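PDB 1O12: N-acetylglucosamine-6-phosphate deacetylase from Thermotoga maritima, which probably catalyses the metal-dependent removal of the acetyl group from N-acetylglucosamine 6-phosphate, as a member of the NagA family of amidohydrolases. Local coordinates for residues G128-S132 / H143-P147; L162-E167 / S185-A191; G228-V234 / K255-A259. All coordinates share one frame; numbering follows the deposited sequence.

Contact 1: residues G128-S132 / H143-P147; sequences GPYIS and HIRPP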
# COMPACT_ATOMS: atom_id res chain seq x y z
N GLY A 128 -3.46 -19.06 17.62
CA GLY A 128 -4.73 -19.23 18.29
C GLY A 128 -4.34 -19.75 19.66
O GLY A 128 -3.18 -20.11 19.86
N PRO A 129 -5.27 -19.90 20.61
CA PRO A 129 -6.70 -19.61 20.50
C PRO A 129 -7.13 -18.19 20.85
O PRO A 129 -8.33 -17.91 20.87
CB PRO A 129 -7.30 -20.63 21.47
CG PRO A 129 -6.29 -20.54 22.64
CD PRO A 129 -4.93 -20.47 21.93
N TYR A 130 -6.19 -17.30 21.14
CA TYR A 130 -6.55 -15.93 21.48
C TYR A 130 -6.76 -15.03 20.25
O TYR A 130 -6.12 -13.97 20.07
CB TYR A 130 -5.49 -15.34 22.41
CG TYR A 130 -5.10 -16.32 23.48
CD1 TYR A 130 -6.04 -16.81 24.38
CD2 TYR A 130 -3.80 -16.83 23.54
CE1 TYR A 130 -5.71 -17.79 25.32
CE2 TYR A 130 -3.45 -17.80 24.47
CZ TYR A 130 -4.40 -18.29 25.35
OH TYR A 130 -4.07 -19.31 26.21
N ILE A 131 -7.70 -15.43 19.41
CA ILE A 131 -7.96 -14.67 18.23
C ILE A 131 -9.39 -14.20 18.17
O ILE A 131 -10.19 -14.46 19.07
CB ILE A 131 -7.59 -15.47 16.96
CG1 ILE A 131 -8.32 -16.82 16.93
CG2 ILE A 131 -6.08 -15.66 16.93
CD1 ILE A 131 -7.95 -17.70 15.72
N SER A 132 -9.70 -13.49 17.09
CA SER A 132 -11.03 -12.97 16.84
C SER A 132 -11.89 -14.05 16.19
O SER A 132 -11.46 -14.72 15.24
CB SER A 132 -10.90 -11.76 15.91
OG SER A 132 -12.12 -11.45 15.29
N HIS A 143 -12.88 -23.46 20.45
CA HIS A 143 -11.65 -23.31 21.25
C HIS A 143 -11.18 -21.86 21.43
O HIS A 143 -10.45 -21.55 22.36
CB HIS A 143 -10.52 -24.15 20.65
CG HIS A 143 -10.80 -25.63 20.64
ND1 HIS A 143 -11.06 -26.35 21.79
CD2 HIS A 143 -10.79 -26.53 19.63
CE1 HIS A 143 -11.19 -27.63 21.49
NE2 HIS A 143 -11.03 -27.77 20.18
N ILE A 144 -11.60 -20.97 20.52
CA ILE A 144 -11.23 -19.56 20.56
C ILE A 144 -11.74 -18.93 21.86
O ILE A 144 -12.91 -19.05 22.19
CB ILE A 144 -11.82 -18.78 19.35
CG1 ILE A 144 -11.42 -19.45 18.03
CG2 ILE A 144 -11.33 -17.31 19.38
CD1 ILE A 144 -11.72 -18.62 16.79
N ARG A 145 -10.86 -18.25 22.58
CA ARG A 145 -11.26 -17.65 23.84
C ARG A 145 -10.21 -16.60 24.19
O ARG A 145 -9.13 -16.56 23.58
CB ARG A 145 -11.26 -18.73 24.91
CG ARG A 145 -9.89 -19.42 25.01
CD ARG A 145 -9.89 -20.58 25.96
NE ARG A 145 -8.58 -21.24 26.07
CZ ARG A 145 -8.10 -22.14 25.21
NH1 ARG A 145 -8.82 -22.52 24.16
NH2 ARG A 145 -6.91 -22.69 25.42
N PRO A 146 -10.52 -15.75 25.18
CA PRO A 146 -9.57 -14.71 25.59
C PRO A 146 -8.51 -15.32 26.48
O PRO A 146 -8.71 -16.35 27.11
CB PRO A 146 -10.44 -13.72 26.35
CG PRO A 146 -11.44 -14.62 26.99
CD PRO A 146 -11.81 -15.57 25.87
N PRO A 147 -7.34 -14.70 26.52
CA PRO A 147 -6.25 -15.18 27.36
C PRO A 147 -6.60 -14.96 28.82
O PRO A 147 -7.26 -13.98 29.18
CB PRO A 147 -5.07 -14.32 26.91
CG PRO A 147 -5.74 -13.06 26.42
CD PRO A 147 -6.91 -13.59 25.66
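The aromatic ring of Tyr130 is held between two prolines: CG of Pro129 lies over one face, displaced toward the rim, and CB of Pro147 covers the opposite face. The Pro147 contact is a CH-pi interaction, with CB 3.9 Å from the centroid of the Tyr130 ring and 19° off its normal. At the ring edge, close to its plane, the carbonyl O of Arg145 sits 3.2 Å from CD1 of Tyr130. The second flat group, the guanidinium of Arg145, receives CG of Pro129 over one face, 3.5 Å from CZ of Arg145, so this one proline carbon is shared by the tyrosine ring and the guanidinium. The arginine reaches it with CG between its own backbone N and carbonyl carbon (chi1 56°) and the chain extended to NE, which carries the head back over Pro129. NH1 of Arg145 makes a weak hydrogen bond to His143 O and a second hydrogen bond, to Thr97 O, while NH2 forms a salt bridge with Glu151, whose OE1 also binds the Tyr130 hydroxyl.

One backbone bond joins the segments, from Arg145 N to Pro129 O at 3.1 Å. Pro129 follows a cis peptide bond, and Tyr130 is the centre of an inverse gamma turn. At the end of that turn the side chains of Ile131 and Ile144 cross at about a right angle, CG1 of Ile131 lying 3.8 Å from CD1 of Ile144. Ile131 also touches His188, an iron ligand, so the Ile131 end of the contact borders the metal site, its side chain about 7 Å from the iron. Both segments belong to the loop that leaves strand 121-127 and leads to helix 149-152, folded back on itself, with Met102 of helix 99-115 against Pro129 and Arg145.

Contact 2: residues L162-E167 / S185-A191; sequences LTFAPE and SAGHSIA. With FE (Fe (III) ion), chain C.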
# COMPACT_ATOMS: atom_id res chain seq x y z
N LEU A 162 3.66 -16.68 18.93
CA LEU A 162 2.25 -16.75 19.27
C LEU A 162 1.48 -15.76 18.43
O LEU A 162 1.82 -14.58 18.41
CB LEU A 162 2.12 -16.39 20.74
CG LEU A 162 0.84 -16.25 21.58
CD1 LEU A 162 -0.26 -15.52 20.83
CD2 LEU A 162 0.44 -17.60 22.03
N THR A 163 0.43 -16.22 17.75
CA THR A 163 -0.40 -15.30 16.97
C THR A 163 -1.70 -14.94 17.70
O THR A 163 -2.52 -15.81 18.01
CB THR A 163 -0.77 -15.88 15.59
OG1 THR A 163 0.41 -16.02 14.81
CG2 THR A 163 -1.74 -14.93 14.86
N PHE A 164 -1.89 -13.64 17.96
CA PHE A 164 -3.06 -13.13 18.67
C PHE A 164 -3.77 -11.94 17.98
O PHE A 164 -3.20 -11.27 17.09
CB PHE A 164 -2.66 -12.69 20.06
CG PHE A 164 -1.97 -11.35 20.08
CD1 PHE A 164 -2.64 -10.22 20.56
CD2 PHE A 164 -0.68 -11.21 19.57
CE1 PHE A 164 -2.03 -8.98 20.51
CE2 PHE A 164 -0.06 -9.96 19.51
CZ PHE A 164 -0.73 -8.85 19.99
N ALA A 165 -5.00 -11.69 18.40
CA ALA A 165 -5.78 -10.57 17.88
C ALA A 165 -5.80 -9.48 18.95
O ALA A 165 -6.46 -9.62 19.96
CB ALA A 165 -7.20 -11.04 17.56
N PRO A 166 -5.06 -8.36 18.75
CA PRO A 166 -4.97 -7.23 19.69
C PRO A 166 -6.26 -6.68 20.33
O PRO A 166 -6.22 -6.09 21.42
CB PRO A 166 -4.24 -6.16 18.89
CG PRO A 166 -3.43 -6.95 17.92
CD PRO A 166 -4.38 -8.03 17.48
N GLU A 167 -7.40 -6.86 19.67
CA GLU A 167 -8.65 -6.32 20.22
C GLU A 167 -9.34 -7.29 21.19
O GLU A 167 -10.28 -6.90 21.91
CB GLU A 167 -9.61 -5.94 19.08
CG GLU A 167 -10.33 -7.11 18.45
CD GLU A 167 -9.52 -7.85 17.39
OE1 GLU A 167 -8.26 -7.69 17.35
OE2 GLU A 167 -10.14 -8.60 16.61
N SER A 185 2.75 -12.11 17.39
CA SER A 185 2.42 -11.76 16.01
C SER A 185 0.92 -11.51 15.90
O SER A 185 0.12 -12.29 16.40
CB SER A 185 2.85 -12.90 15.05
OG SER A 185 2.95 -12.43 13.69
N ALA A 186 0.53 -10.42 15.25
CA ALA A 186 -0.88 -10.09 15.11
C ALA A 186 -1.47 -10.78 13.89
O ALA A 186 -0.86 -10.80 12.81
CB ALA A 186 -1.07 -8.58 15.00
N GLY A 187 -2.66 -11.34 14.08
CA GLY A 187 -3.37 -12.04 13.03
C GLY A 187 -4.74 -12.49 13.52
O GLY A 187 -4.97 -12.57 14.74
N HIS A 188 -5.64 -12.76 12.57
CA HIS A 188 -7.01 -13.19 12.86
C HIS A 188 -7.67 -12.17 13.76
O HIS A 188 -8.20 -12.49 14.81
CB HIS A 188 -6.98 -14.55 13.54
CG HIS A 188 -6.46 -15.63 12.65
ND1 HIS A 188 -7.18 -16.12 11.58
CD2 HIS A 188 -5.28 -16.29 12.65
CE1 HIS A 188 -6.47 -17.05 10.96
NE2 HIS A 188 -5.31 -17.17 11.59
N SER A 189 -7.64 -10.92 13.31
CA SER A 189 -8.16 -9.82 14.10
C SER A 189 -8.90 -8.76 13.30
O SER A 189 -8.73 -8.64 12.09
CB SER A 189 -6.97 -9.17 14.81
OG SER A 189 -7.14 -7.78 14.98
N ILE A 190 -9.76 -8.01 13.98
CA ILE A 190 -10.47 -6.91 13.31
C ILE A 190 -10.00 -5.61 13.92
O ILE A 190 -10.54 -4.56 13.64
CB ILE A 190 -12.02 -6.98 13.42
CG1 ILE A 190 -12.44 -7.17 14.87
CG2 ILE A 190 -12.56 -8.04 12.49
CD1 ILE A 190 -13.94 -7.52 14.97
N ALA A 191 -8.99 -5.68 14.76
CA ALA A 191 -8.46 -4.50 15.42
C ALA A 191 -8.20 -3.32 14.47
O ALA A 191 -7.81 -3.48 13.30
CB ALA A 191 -7.17 -4.86 16.15
FE FE C . -4.45 -18.74 10.26
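Leu162-Phe164 and Ser185-Ala186 run as parallel strands, and their backbones make the buried, close-packed part of the contact. Ser185 N bonds to Leu162 O, Phe164 N to Ser185 O at 2.9 Å, and Gly187 N to Phe164 O at 3.1 Å. Gly187 fits tightly: a CB built there would lie 3.0 Å from CG2 of Thr163, a clash. That methyl group also meets the edge of the His188 ring. NE2 of His188 binds the iron at 2.2 Å, and Glu127 and His209 are the other protein ligands; ND1 is bonded to Lys135 O, which would help to fix the ring's rotation.

At the other end, where Glu167 and Ile190 are partly exposed, polar bonds rather than close apolar packing hold the segments. Glu167 bends at chi2 (-82°), bringing its carboxylate over the turn that follows His188. Its OE1 accepts from Ser189 OG at 2.6 Å, on the syn side but tilted 30° from the carboxylate plane, and its OE2 takes Ile190 N at 2.7 Å; the N-H points straight at OE2 (176°) but approaches from above that plane. Ser189 OG in turn accepts from Ala191 N, an ST turn, so the loop after the metal ligand is gripped from within and from across.

The two strands belong to the parallel barrel strands of the amidohydrolase fold. Strand 159-164 lies between 121-127 and 183-186. Ile224 of helix 223-230 packs on Pro166, Ala186, Ser189 and Ala191, while Phe199 of helix 193-200 meets Phe164 and Pro166.

Contact 3: residues G228-V234 / K255-A259; sequences GLLLDDV and KVKKA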
# COMPACT_ATOMS: atom_id res chain seq x y z
N GLY A 228 0.31 -2.67 8.96
CA GLY A 228 1.28 -3.57 8.35
C GLY A 228 2.02 -2.96 7.18
O GLY A 228 3.22 -3.15 7.02
N LEU A 229 1.31 -2.21 6.35
CA LEU A 229 1.96 -1.61 5.22
C LEU A 229 2.69 -0.33 5.60
O LEU A 229 3.77 -0.06 5.09
CB LEU A 229 0.92 -1.30 4.13
CG LEU A 229 0.15 -2.49 3.58
CD1 LEU A 229 -1.05 -2.03 2.77
CD2 LEU A 229 1.13 -3.33 2.75
N LEU A 230 2.09 0.44 6.50
CA LEU A 230 2.63 1.73 6.90
C LEU A 230 3.91 1.70 7.70
O LEU A 230 4.84 2.46 7.41
CB LEU A 230 1.59 2.52 7.71
CG LEU A 230 2.02 3.89 8.21
CD1 LEU A 230 2.31 4.79 7.03
CD2 LEU A 230 0.92 4.50 9.08
N LEU A 231 3.94 0.82 8.69
CA LEU A 231 5.08 0.70 9.59
C LEU A 231 6.24 -0.08 8.99
O LEU A 231 6.16 -1.29 8.74
CB LEU A 231 4.63 0.04 10.90
CG LEU A 231 3.43 0.76 11.51
CD1 LEU A 231 2.86 -0.07 12.64
CD2 LEU A 231 3.85 2.18 11.99
N ASP A 232 7.35 0.63 8.80
CA ASP A 232 8.55 0.05 8.21
C ASP A 232 9.24 -1.09 8.93
O ASP A 232 9.86 -1.91 8.27
CB ASP A 232 9.54 1.17 7.94
CG ASP A 232 9.14 1.99 6.73
OD1 ASP A 232 7.91 2.29 6.58
OD2 ASP A 232 10.06 2.33 5.93
N ASP A 233 9.15 -1.16 10.25
CA ASP A 233 9.79 -2.25 10.98
C ASP A 233 8.86 -3.39 11.44
O ASP A 233 9.23 -4.18 12.29
CB ASP A 233 10.54 -1.71 12.18
CG ASP A 233 9.65 -0.93 13.07
OD1 ASP A 233 10.14 -0.44 14.11
OD2 ASP A 233 8.45 -0.82 12.72
N VAL A 234 7.65 -3.43 10.89
CA VAL A 234 6.68 -4.50 11.17
C VAL A 234 6.87 -5.45 9.99
O VAL A 234 6.75 -5.03 8.83
CB VAL A 234 5.20 -4.00 11.10
CG1 VAL A 234 4.26 -5.19 10.91
CG2 VAL A 234 4.83 -3.25 12.34
N LYS A 255 6.64 -4.26 -3.31
CA LYS A 255 6.89 -2.86 -3.64
C LYS A 255 6.89 -1.94 -2.40
O LYS A 255 7.76 -1.08 -2.25
CB LYS A 255 5.84 -2.40 -4.62
CG LYS A 255 5.99 -0.96 -5.03
CD LYS A 255 4.81 -0.55 -5.90
CE LYS A 255 4.97 0.86 -6.40
NZ LYS A 255 6.11 0.90 -7.34
N VAL A 256 5.92 -2.14 -1.51
CA VAL A 256 5.79 -1.33 -0.30
C VAL A 256 6.73 -1.71 0.84
O VAL A 256 7.35 -0.85 1.45
CB VAL A 256 4.37 -1.42 0.26
CG1 VAL A 256 4.23 -0.52 1.48
CG2 VAL A 256 3.36 -1.06 -0.82
N LYS A 257 6.82 -3.00 1.12
CA LYS A 257 7.64 -3.50 2.22
C LYS A 257 9.10 -3.81 1.92
O LYS A 257 9.92 -3.82 2.84
CB LYS A 257 7.00 -4.77 2.78
CG LYS A 257 5.58 -4.59 3.26
CD LYS A 257 5.51 -3.64 4.42
CE LYS A 257 6.44 -4.07 5.51
NZ LYS A 257 6.25 -3.21 6.71
N LYS A 258 9.42 -4.08 0.64
CA LYS A 258 10.77 -4.45 0.18
C LYS A 258 11.10 -5.76 0.82
O LYS A 258 10.34 -6.23 1.64
CB LYS A 258 11.83 -3.41 0.57
CG LYS A 258 11.55 -2.01 0.06
CD LYS A 258 11.25 -1.95 -1.44
CE LYS A 258 10.75 -0.52 -1.83
NZ LYS A 258 10.14 -0.37 -3.21
N ALA A 259 12.23 -6.36 0.44
CA ALA A 259 12.66 -7.65 0.98
C ALA A 259 12.79 -7.66 2.50
O ALA A 259 12.44 -8.63 3.16
CB ALA A 259 13.98 -8.06 0.36
O HOH W 1 7.31 -0.68 5.27
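Across the contact the backbones of Leu229 and Lys257 come nearest, yet their CA atoms remain 6.7 Å apart, leaving side chains to bridge the distance. Both segments finish a helix. Leu231 leaves helical geometry and opens a type I turn to Val234; Lys258 ends the other helix, with positive phi (65°).

Lys257 makes the bridge, its chain bent at chi2 and chi3 so that NZ enters the end of the first helix. NZ bonds to Gly228 O at 3.0 Å, nearly along that carbonyl's axis, and to Val234 O at 2.8 Å, in the carbonyl plane. A water accepts from NZ at 3.1 Å and bonds weakly to Asp232 OD1. The ammonium group thus gathers one carbonyl from the helix's last turn and one from the turn after it, a setting likely to favour its charge. A methionine in place of Lys257 would probably leave the carbonyls of Gly228 and Val234 without this shared donor. Beside it, CG1 of Val256 lies 3.7 Å from Leu229 O.

The contact joins the ends of helices 223-230 and 247-257. Phe196 and Tyr200 of helix 193-200 pack on Leu231, and the second subunit brings its Leu252 against Leu229 and its Val256 against Val256.

How the contacts relate
Contacts 1 and 2 are buried and adjoin, their centres about 9 Å apart; contact 3 is partly buried, its centre about 18 Å from that of contact 2. Probable backbone hydrogen bonds join the first two, Ser132 N to His188 O (2.9 Å) and Ala165 N to Tyr130 O (3.0 Å). The loop of contact 1 therefore backs the strand-end loops of contact 2. Helix 223-230 covers contact 2 through Ile224 and supplies the first segment of contact 3. Chemistry follows place: proline CH-pi and guanidinium packing in the loop of contact 1; strand pairing, a histidine ligand of the iron and, farther out, carboxylate bonds to the loop in contact 2; lysine-to-carbonyl bonds near the subunit interface.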